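Local coordinates for periplasmic oligopeptide-binding protein (PDB 3ZS6), which binds an oligopeptide and probably delivers such peptides from the periplasm to an ABC transporter for uptake into the cell, at residues Arg9-Val15 with Trp26-Ile31; Ala281-Asp287 with Glu371-Leu376; Leu439-Ala443 with Leu455-Ala459. All coordinates share one frame. Where two conformers were deposited one is given. Residues are numbered along the deposited sequence.

Contact 1. Residues Arg9-Val15 with Trp26-Ile31; sequences RQVPAEV and WTGNTI
Residues 9-11 finish a strand in extended conformation; at Pro12 (phi/psi -75/-11) the chain turns off and runs extended through Ala13-Val15 past helix 26-31. Strand and helix axes lie 10.2 Å apart at 151°, and the closest CA pair is Val15-Gly28, 5.5 Å. Arg9 (chi1 m, chi2 t, chi3 p) lays a face of its guanidinium on Thr30, NH2 to CG2 3.5 Å, while its polar end bonds Ser499 and the carbonyl of Arg497. Val11 in the m rotamer places CG1 3.8 Å from Trp26 CZ3. This first strand and first helix belong to one of the two lobes that enclose the peptide in the type 2 periplasmic binding fold, and Trp26 hydrogen-bonds through its backbone to the bound peptide. Its t rotamer, chi2 88°, carries the indole back to Pro12, with Trp26 CZ3 3.8 Å from Pro12 CD. The carbonyl of Asp495 holds NE1. Thr27 (m) fits OG1 3.3 Å from Pro12 CD and turns CG2 to Val15 CB at 3.9 Å. Val15 (p) rests CG2 3.4 Å from Gly28 CA, and Ile31 (m, t) extends CD1 to 4.2 Å from Val15 CB. Thr30 in m returns OG1 to Trp26 O, 2.9 Å.

Contact 2. Residues Ala281-Asp287 with Glu371-Leu376; sequences ALAMVLD and EWRTKL
Three side-chain-to-backbone hydrogen bonds tie helix 371-376 to the C-terminal end of helix 276-285 and the turn after it: Asp287 N to Glu371 OE2 (2.8 Å), Lys375 NZ to Val285 O (3.0 Å) and Trp372 NE1 to Leu282 O (3.0 Å, nearly linear at 171°). This is a near-perpendicular helix-helix packing in an alpha/beta lobe of the periplasmic binding protein fold, with segment axes 10.2 Å apart and crossing at 98°. Lys375, extended after chi1 m, also forms a salt bridge within its helix, NZ to Glu371 OE2 2.9 Å, and a water joins NZ (3.0 Å) to Asp287 OD2 (2.7 Å). Asp287 itself is the N-cap of the following helix, its OD1 bonding Ile290 N. The nearest CA pairs are Leu286-Glu371 (6.1 Å), Leu282-Trp372 and Val285-Lys375 (both 7.0 Å). Leu282 and Leu286, both m,t, clamp the Trp372 indole (chi1 -74°, chi2 -29°) between them: each sets its CD2 3.9 Å from the centroid of the five-membered ring, on opposite faces, in CH-pi contacts. Val285 (t) presses CG1 to an unusually short 3.1 Å from Lys375 CD, and its CG2 lies 3.8 Å from Leu376 CD2.

Contact 3. Residues Leu439-Ala443 with Leu455-Ala459; sequences LVAEA and LLTQA
Both segments are regular alpha-helix, each with an i to i+4 backbone hydrogen bond of 2.9 Å (Ala443 N to Leu439 O, Ala459 N to Leu455 O), and no hydrogen bond passes between them. Their axes run almost antiparallel at 169°, with a closest approach of 8.6 Å. The register pairs Ala443 with Leu455 (CA-CA 5.2 Å), Leu439 with Ala459 (5.8 Å) and Val440 with Leu456 (5.9 Å). The apolar contacts put a small residue of one helix against a larger one of the other at both ends. At one, Ala443 CB lies 3.5 Å from Leu455 CB and 3.4 Å from Leu456 CD2. At the other, Ala459 CB meets Leu439 CB at 3.7 Å and Val440 CG2 at 4.1 Å. This is a helical hairpin, helices 434-443 and 449-464 joined by a short connection, and the alanines let the two backbones come close. Leu439, Leu455 and Leu456 all adopt the m,t rotamer; Leu456 starts out sideways, but its end swings inward to bring CD2 4.3 Å from Val440 CG2, with Val440 in t. Phe417 of helix 414-417 touches Val440, Leu456 and Ala459, extending the apolar cluster beyond the hairpin. The remaining contacts use the aliphatic parts of polar side chains at the exposed margin. Glu442, extended through chi1 and chi2 (both t), brings CG 3.5 Å from Leu455 CD1. Gln458, likewise t,t, offers CG to Leu439 CD1 at 4.0 Å.

The three contacts follow one another along the chain, each closing before the next opens, and none touches another. Contact 1 lies nearest the middle of the molecule, its centre 11 Å from that of the chain, on strand 6-11 of a mixed sheet and the helix beside the bound peptide. Centre to centre, contact 1 is 33 Å from each of the others, and they are 31 Å from each other. Contact 2 joins helices 276-285 and 359-376, distant in sequence; contacts 1 and 3 are local. Thus contact 1 borders the peptide site, while contact 2 lies against the mixed sheet that includes strand 470-480 and contact 3 is a hairpin packed on helix 414-417.

Contact 1. Residues Arg9-Val15 with Trp26-Ile31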
loop_
_atom_site.group_PDB
_atom_site.type_symbol
_atom_site.label_atom_id
_atom_site.label_comp_id
_atom_site.label_asym_id
_atom_site.label_seq_id
_atom_site.Cartn_x
_atom_site.Cartn_y
_atom_site.Cartn_z
ATOM N N ARG A 9 17.581 5.677 5.472
ATOM C CA ARG A 9 16.606 5.530 4.389
ATOM C C ARG A 9 15.653 6.723 4.373
ATOM O O ARG A 9 15.195 7.166 5.425
ATOM C CB ARG A 9 15.782 4.242 4.575
ATOM C CG ARG A 9 16.621 2.970 4.775
ATOM C CD ARG A 9 15.738 1.778 5.200
ATOM N NE ARG A 9 14.741 1.431 4.183
ATOM C CZ ARG A 9 14.302 0.197 3.947
ATOM N NH1 ARG A 9 14.765 -0.824 4.665
ATOM N NH2 ARG A 9 13.401 -0.018 2.983
ATOM N N GLN A 10 15.341 7.227 3.183
ATOM C CA GLN A 10 14.414 8.357 3.057
ATOM C C GLN A 10 13.001 7.854 2.784
ATOM O O GLN A 10 12.794 7.004 1.911
ATOM C CB GLN A 10 14.854 9.318 1.944
ATOM C CG GLN A 10 13.858 10.477 1.673
ATOM C CD GLN A 10 13.209 10.425 0.283
ATOM O OE1 GLN A 10 13.802 9.944 -0.684
ATOM N NE2 GLN A 10 11.993 10.953 0.183
ATOM N N VAL A 11 12.034 8.361 3.546
ATOM C CA VAL A 11 10.620 8.063 3.282
ATOM C C VAL A 11 9.863 9.329 2.845
ATOM O O VAL A 11 10.265 10.445 3.182
ATOM C CB VAL A 11 9.942 7.369 4.483
ATOM C CG1 VAL A 11 10.486 5.934 4.653
ATOM C CG2 VAL A 11 10.139 8.180 5.757
ATOM N N PRO A 12 8.771 9.159 2.077
ATOM C CA PRO A 12 8.122 10.299 1.404
ATOM C C PRO A 12 7.310 11.214 2.328
ATOM O O PRO A 12 6.908 12.295 1.902
ATOM C CB PRO A 12 7.199 9.623 0.380
ATOM C CG PRO A 12 6.874 8.280 1.015
ATOM C CD PRO A 12 8.157 7.868 1.709
ATOM N N ALA A 13 7.080 10.798 3.569
ATOM C CA ALA A 13 6.274 11.593 4.495
ATOM C C ALA A 13 6.400 11.061 5.923
ATOM O O ALA A 13 6.925 9.964 6.133
ATOM C CB ALA A 13 4.810 11.586 4.059
ATOM N N GLU A 14 5.935 11.843 6.897
ATOM C CA GLU A 14 5.867 11.386 8.288
ATOM C C GLU A 14 4.912 10.203 8.385
ATOM O O GLU A 14 3.802 10.247 7.839
ATOM C CB GLU A 14 5.389 12.516 9.203
ATOM C CG GLU A 14 5.052 12.086 10.644
ATOM C CD GLU A 14 6.276 11.647 11.442
ATOM O OE1 GLU A 14 7.422 11.869 10.981
ATOM O OE2 GLU A 14 6.089 11.069 12.531
ATOM N N VAL A 15 5.343 9.149 9.074
ATOM C CA VAL A 15 4.543 7.926 9.217
ATOM C C VAL A 15 3.269 8.211 10.011
ATOM O O VAL A 15 3.299 8.997 10.962
ATOM C CB VAL A 15 5.360 6.803 9.920
ATOM C CG1 VAL A 15 5.565 7.120 11.421
ATOM C CG2 VAL A 15 4.692 5.447 9.727
ATOM N N TRP A 26 2.628 2.647 2.747
ATOM C CA TRP A 26 3.923 2.094 2.382
ATOM C C TRP A 26 4.948 2.440 3.471
ATOM O O TRP A 26 5.728 1.589 3.900
ATOM C CB TRP A 26 4.396 2.656 1.031
ATOM C CG TRP A 26 5.763 2.140 0.621
ATOM C CD1 TRP A 26 6.028 1.004 -0.089
ATOM C CD2 TRP A 26 7.042 2.737 0.912
ATOM N NE1 TRP A 26 7.387 0.858 -0.263
ATOM C CE2 TRP A 26 8.031 1.906 0.338
ATOM C CE3 TRP A 26 7.446 3.889 1.597
ATOM C CZ2 TRP A 26 9.399 2.187 0.435
ATOM C CZ3 TRP A 26 8.804 4.170 1.688
ATOM C CH2 TRP A 26 9.766 3.322 1.103
ATOM N N THR A 27 4.941 3.692 3.914
ATOM C CA THR A 27 5.898 4.124 4.924
ATOM C C THR A 27 5.664 3.399 6.255
ATOM O O THR A 27 6.609 2.938 6.884
ATOM C CB THR A 27 5.852 5.654 5.154
ATOM O OG1 THR A 27 6.309 6.340 3.975
ATOM C CG2 THR A 27 6.745 6.032 6.347
ATOM N N GLY A 28 4.404 3.295 6.671
ATOM C CA GLY A 28 4.069 2.616 7.913
ATOM C C GLY A 28 4.477 1.149 7.913
ATOM O O GLY A 28 4.978 0.626 8.911
ATOM N N ASN A 29 4.259 0.473 6.792
ATOM C CA ASN A 29 4.660 -0.927 6.675
ATOM C C ASN A 29 6.178 -1.118 6.647
ATOM O O ASN A 29 6.694 -2.024 7.287
ATOM C CB ASN A 29 4.021 -1.586 5.449
ATOM C CG ASN A 29 2.591 -1.996 5.699
ATOM O OD1 ASN A 29 2.315 -3.142 6.078
ATOM N ND2 ASN A 29 1.663 -1.067 5.475
ATOM N N THR A 30 6.884 -0.265 5.907
ATOM C CA THR A 30 8.346 -0.377 5.819
ATOM C C THR A 30 8.993 -0.163 7.186
ATOM O O THR A 30 9.795 -0.983 7.643
ATOM C CB THR A 30 8.946 0.630 4.823
ATOM O OG1 THR A 30 8.384 0.420 3.518
ATOM C CG2 THR A 30 10.462 0.463 4.760
ATOM N N ILE A 31 8.646 0.938 7.843
ATOM C CA ILE A 31 9.130 1.184 9.201
ATOM C C ILE A 31 8.642 0.128 10.211
ATOM O O ILE A 31 9.438 -0.430 10.957
ATOM C CB ILE A 31 8.758 2.588 9.685
ATOM C CG1 ILE A 31 9.456 3.634 8.813
ATOM C CG2 ILE A 31 9.161 2.781 11.153
ATOM C CD1 ILE A 31 9.066 5.068 9.135
#

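Contact 2. Residues Ala281-Asp287 with Glu371-Leu376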
loop_
_atom_site.group_PDB
_atom_site.type_symbol
_atom_site.label_atom_id
_atom_site.label_comp_id
_atom_site.label_asym_id
_atom_site.label_seq_id
_atom_site.Cartn_x
_atom_site.Cartn_y
_atom_site.Cartn_z
ATOM N N ALA A 281 -15.869 11.019 -18.423
ATOM C CA ALA A 281 -15.377 12.148 -19.210
ATOM C C ALA A 281 -14.022 12.643 -18.698
ATOM O O ALA A 281 -13.107 12.903 -19.479
ATOM C CB ALA A 281 -16.386 13.282 -19.191
ATOM N N LEU A 282 -13.903 12.787 -17.382
ATOM C CA LEU A 282 -12.664 13.269 -16.787
ATOM C C LEU A 282 -11.523 12.304 -17.084
ATOM O O LEU A 282 -10.397 12.722 -17.368
ATOM C CB LEU A 282 -12.825 13.457 -15.274
ATOM C CG LEU A 282 -13.798 14.546 -14.796
ATOM C CD1 LEU A 282 -13.960 14.496 -13.275
ATOM C CD2 LEU A 282 -13.333 15.933 -15.237
ATOM N N ALA A 283 -11.827 11.012 -17.041
ATOM C CA ALA A 283 -10.820 9.982 -17.280
ATOM C C ALA A 283 -10.316 9.939 -18.722
ATOM O O ALA A 283 -9.117 9.801 -18.966
ATOM C CB ALA A 283 -11.356 8.612 -16.874
ATOM N N MET A 284 -11.231 10.046 -19.677
ATOM C CA MET A 284 -10.893 9.756 -21.066
ATOM C C MET A 284 -10.139 10.887 -21.755
ATOM O O MET A 284 -9.523 10.682 -22.793
ATOM C CB MET A 284 -12.149 9.379 -21.869
ATOM C CG MET A 284 -13.096 10.524 -22.136
ATOM S SD MET A 284 -14.634 9.954 -22.901
ATOM C CE MET A 284 -14.009 8.970 -24.258
ATOM N N VAL A 285 -10.175 12.078 -21.174
ATOM C CA VAL A 285 -9.492 13.217 -21.783
ATOM C C VAL A 285 -7.990 13.320 -21.436
ATOM O O VAL A 285 -7.212 13.906 -22.194
ATOM C CB VAL A 285 -10.232 14.526 -21.448
ATOM C CG1 VAL A 285 -9.304 15.707 -21.523
ATOM C CG2 VAL A 285 -11.440 14.700 -22.385
ATOM N N LEU A 286 -7.583 12.741 -20.308
ATOM C CA LEU A 286 -6.181 12.800 -19.886
ATOM C C LEU A 286 -5.262 11.965 -20.786
ATOM O O LEU A 286 -5.499 10.779 -21.004
ATOM C CB LEU A 286 -6.022 12.337 -18.431
ATOM C CG LEU A 286 -6.845 13.013 -17.334
ATOM C CD1 LEU A 286 -6.731 12.208 -16.037
ATOM C CD2 LEU A 286 -6.425 14.465 -17.115
ATOM N N ASP A 287 -4.204 12.590 -21.291
ATOM C CA ASP A 287 -3.245 11.915 -22.163
ATOM C C ASP A 287 -2.127 11.283 -21.324
ATOM O O ASP A 287 -1.159 11.957 -20.958
ATOM C CB ASP A 287 -2.664 12.924 -23.156
ATOM C CG ASP A 287 -1.965 12.261 -24.327
ATOM O OD1 ASP A 287 -1.399 11.161 -24.148
ATOM O OD2 ASP A 287 -1.979 12.855 -25.430
ATOM N N GLU A 371 -5.124 19.855 -18.715
ATOM C CA GLU A 371 -5.830 18.923 -19.579
ATOM C C GLU A 371 -7.348 19.132 -19.470
ATOM O O GLU A 371 -8.054 19.279 -20.482
ATOM C CB GLU A 371 -5.454 17.500 -19.175
ATOM C CG GLU A 371 -5.529 16.477 -20.288
ATOM C CD GLU A 371 -4.299 16.469 -21.184
ATOM O OE1 GLU A 371 -3.756 17.551 -21.491
ATOM O OE2 GLU A 371 -3.891 15.367 -21.595
ATOM N N TRP A 372 -7.848 19.161 -18.237
ATOM C CA TRP A 372 -9.279 19.325 -17.987
ATOM C C TRP A 372 -9.783 20.710 -18.405
ATOM O O TRP A 372 -10.892 20.846 -18.929
ATOM C CB TRP A 372 -9.601 19.065 -16.511
ATOM C CG TRP A 372 -9.562 17.611 -16.148
ATOM C CD1 TRP A 372 -9.828 16.558 -16.970
ATOM C CD2 TRP A 372 -9.219 17.048 -14.873
ATOM N NE1 TRP A 372 -9.683 15.377 -16.289
ATOM C CE2 TRP A 372 -9.306 15.648 -15.000
ATOM C CE3 TRP A 372 -8.847 17.592 -13.640
ATOM C CZ2 TRP A 372 -9.042 14.783 -13.940
ATOM C CZ3 TRP A 372 -8.586 16.733 -12.587
ATOM C CH2 TRP A 372 -8.683 15.342 -12.746
ATOM N N ARG A 373 -8.981 21.740 -18.153
ATOM C CA ARG A 373 -9.364 23.085 -18.554
ATOM C C ARG A 373 -9.475 23.166 -20.066
ATOM O O ARG A 373 -10.541 23.462 -20.612
ATOM C CB ARG A 373 -8.357 24.126 -18.064
ATOM C CG ARG A 373 -8.415 25.428 -18.862
ATOM C CD ARG A 373 -7.511 26.517 -18.284
ATOM N NE ARG A 373 -6.126 26.082 -18.138
ATOM C CZ ARG A 373 -5.185 26.239 -19.063
ATOM N NH1 ARG A 373 -5.474 26.826 -20.216
ATOM N NH2 ARG A 373 -3.955 25.805 -18.831
ATOM N N THR A 374 -8.369 22.882 -20.743
ATOM C CA THR A 374 -8.294 23.098 -22.185
ATOM C C THR A 374 -9.178 22.151 -22.995
ATOM O O THR A 374 -9.620 22.500 -24.088
ATOM C CB THR A 374 -6.843 22.993 -22.694
ATOM O OG1 THR A 374 -6.352 21.670 -22.450
ATOM C CG2 THR A 374 -5.954 23.993 -21.976
ATOM N N LYS A 375 -9.444 20.960 -22.468
ATOM C CA LYS A 375 -10.214 19.981 -23.234
ATOM C C LYS A 375 -11.693 19.924 -22.866
ATOM O O LYS A 375 -12.526 19.560 -23.694
ATOM C CB LYS A 375 -9.591 18.587 -23.154
ATOM C CG LYS A 375 -8.218 18.491 -23.814
ATOM C CD LYS A 375 -7.645 17.084 -23.705
ATOM C CE LYS A 375 -6.218 17.015 -24.241
ATOM N NZ LYS A 375 -5.587 15.688 -23.963
ATOM N N LEU A 376 -12.029 20.290 -21.637
ATOM C CA LEU A 376 -13.408 20.158 -21.184
ATOM C C LEU A 376 -13.953 21.451 -20.599
ATOM O O LEU A 376 -15.152 21.565 -20.345
ATOM C CB LEU A 376 -13.513 19.045 -20.138
ATOM C CG LEU A 376 -13.251 17.603 -20.584
ATOM C CD1 LEU A 376 -13.286 16.681 -19.374
ATOM C CD2 LEU A 376 -14.275 17.162 -21.629
HETATM O O HOH W 1 -3.148 15.241 -25.644
#

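Contact 3. Residues Leu439-Ala443 with Leu455-Ala459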
loop_
_atom_site.group_PDB
_atom_site.type_symbol
_atom_site.label_atom_id
_atom_site.label_comp_id
_atom_site.label_asym_id
_atom_site.label_seq_id
_atom_site.Cartn_x
_atom_site.Cartn_y
_atom_site.Cartn_z
ATOM N N LEU A 439 -19.603 -11.286 -8.221
ATOM C CA LEU A 439 -18.680 -11.917 -9.157
ATOM C C LEU A 439 -17.375 -12.309 -8.462
ATOM O O LEU A 439 -16.814 -13.375 -8.729
ATOM C CB LEU A 439 -18.400 -11.003 -10.355
ATOM C CG LEU A 439 -19.519 -10.875 -11.397
ATOM C CD1 LEU A 439 -19.137 -9.887 -12.487
ATOM C CD2 LEU A 439 -19.873 -12.231 -12.008
ATOM N N VAL A 440 -16.888 -11.451 -7.569
ATOM C CA VAL A 440 -15.661 -11.757 -6.834
ATOM C C VAL A 440 -15.856 -12.955 -5.901
ATOM O O VAL A 440 -15.025 -13.863 -5.857
ATOM C CB VAL A 440 -15.176 -10.561 -6.009
ATOM C CG1 VAL A 440 -14.077 -11.003 -5.029
ATOM C CG2 VAL A 440 -14.684 -9.443 -6.931
ATOM N N ALA A 441 -16.953 -12.945 -5.151
ATOM C CA ALA A 441 -17.253 -14.030 -4.224
ATOM C C ALA A 441 -17.359 -15.353 -4.979
ATOM O O ALA A 441 -16.896 -16.396 -4.505
ATOM C CB ALA A 441 -18.540 -13.737 -3.465
ATOM N N GLU A 442 -17.964 -15.296 -6.161
ATOM C CA GLU A 442 -18.072 -16.462 -7.026
ATOM C C GLU A 442 -16.691 -16.941 -7.478
ATOM O O GLU A 442 -16.377 -18.126 -7.377
ATOM C CB GLU A 442 -18.955 -16.146 -8.236
ATOM C CG GLU A 442 -19.130 -17.311 -9.188
ATOM C CD GLU A 442 -20.275 -17.106 -10.165
ATOM O OE1 GLU A 442 -20.360 -16.024 -10.785
ATOM O OE2 GLU A 442 -21.098 -18.034 -10.306
ATOM N N ALA A 443 -15.870 -16.013 -7.967
ATOM C CA ALA A 443 -14.519 -16.343 -8.414
ATOM C C ALA A 443 -13.741 -17.078 -7.331
ATOM O O ALA A 443 -12.938 -17.964 -7.623
ATOM C CB ALA A 443 -13.772 -15.083 -8.834
ATOM N N LEU A 455 -13.356 -14.909 -13.916
ATOM C CA LEU A 455 -14.375 -14.190 -13.161
ATOM C C LEU A 455 -13.832 -12.895 -12.538
ATOM O O LEU A 455 -14.529 -11.882 -12.504
ATOM C CB LEU A 455 -14.989 -15.097 -12.087
ATOM C CG LEU A 455 -15.860 -16.242 -12.615
ATOM C CD1 LEU A 455 -16.558 -16.982 -11.477
ATOM C CD2 LEU A 455 -16.880 -15.718 -13.609
ATOM N N LEU A 456 -12.592 -12.920 -12.054
ATOM C CA LEU A 456 -12.011 -11.712 -11.473
ATOM C C LEU A 456 -11.772 -10.651 -12.545
ATOM O O LEU A 456 -11.924 -9.455 -12.297
ATOM C CB LEU A 456 -10.715 -12.016 -10.715
ATOM C CG LEU A 456 -10.844 -12.863 -9.448
ATOM C CD1 LEU A 456 -9.489 -12.968 -8.746
ATOM C CD2 LEU A 456 -11.900 -12.291 -8.507
ATOM N N THR A 457 -11.396 -11.101 -13.738
ATOM C CA THR A 457 -11.183 -10.204 -14.861
ATOM C C THR A 457 -12.511 -9.560 -15.245
ATOM O O THR A 457 -12.591 -8.344 -15.457
ATOM C CB THR A 457 -10.600 -10.950 -16.078
ATOM O OG1 THR A 457 -9.330 -11.515 -15.730
ATOM C CG2 THR A 457 -10.419 -10.006 -17.252
ATOM N N GLN A 458 -13.556 -10.380 -15.316
ATOM C CA GLN A 458 -14.889 -9.883 -15.633
ATOM C C GLN A 458 -15.339 -8.846 -14.608
ATOM O O GLN A 458 -15.823 -7.779 -14.974
ATOM C CB GLN A 458 -15.899 -11.027 -15.719
ATOM C CG GLN A 458 -17.312 -10.558 -16.021
ATOM C CD GLN A 458 -18.320 -11.689 -16.025
ATOM O OE1 GLN A 458 -17.974 -12.851 -15.794
ATOM N NE2 GLN A 458 -19.581 -11.351 -16.281
ATOM N N ALA A 459 -15.156 -9.156 -13.326
ATOM C CA ALA A 459 -15.500 -8.226 -12.251
ATOM C C ALA A 459 -14.687 -6.922 -12.296
ATOM O O ALA A 459 -15.239 -5.838 -12.080
ATOM C CB ALA A 459 -15.344 -8.900 -10.895
#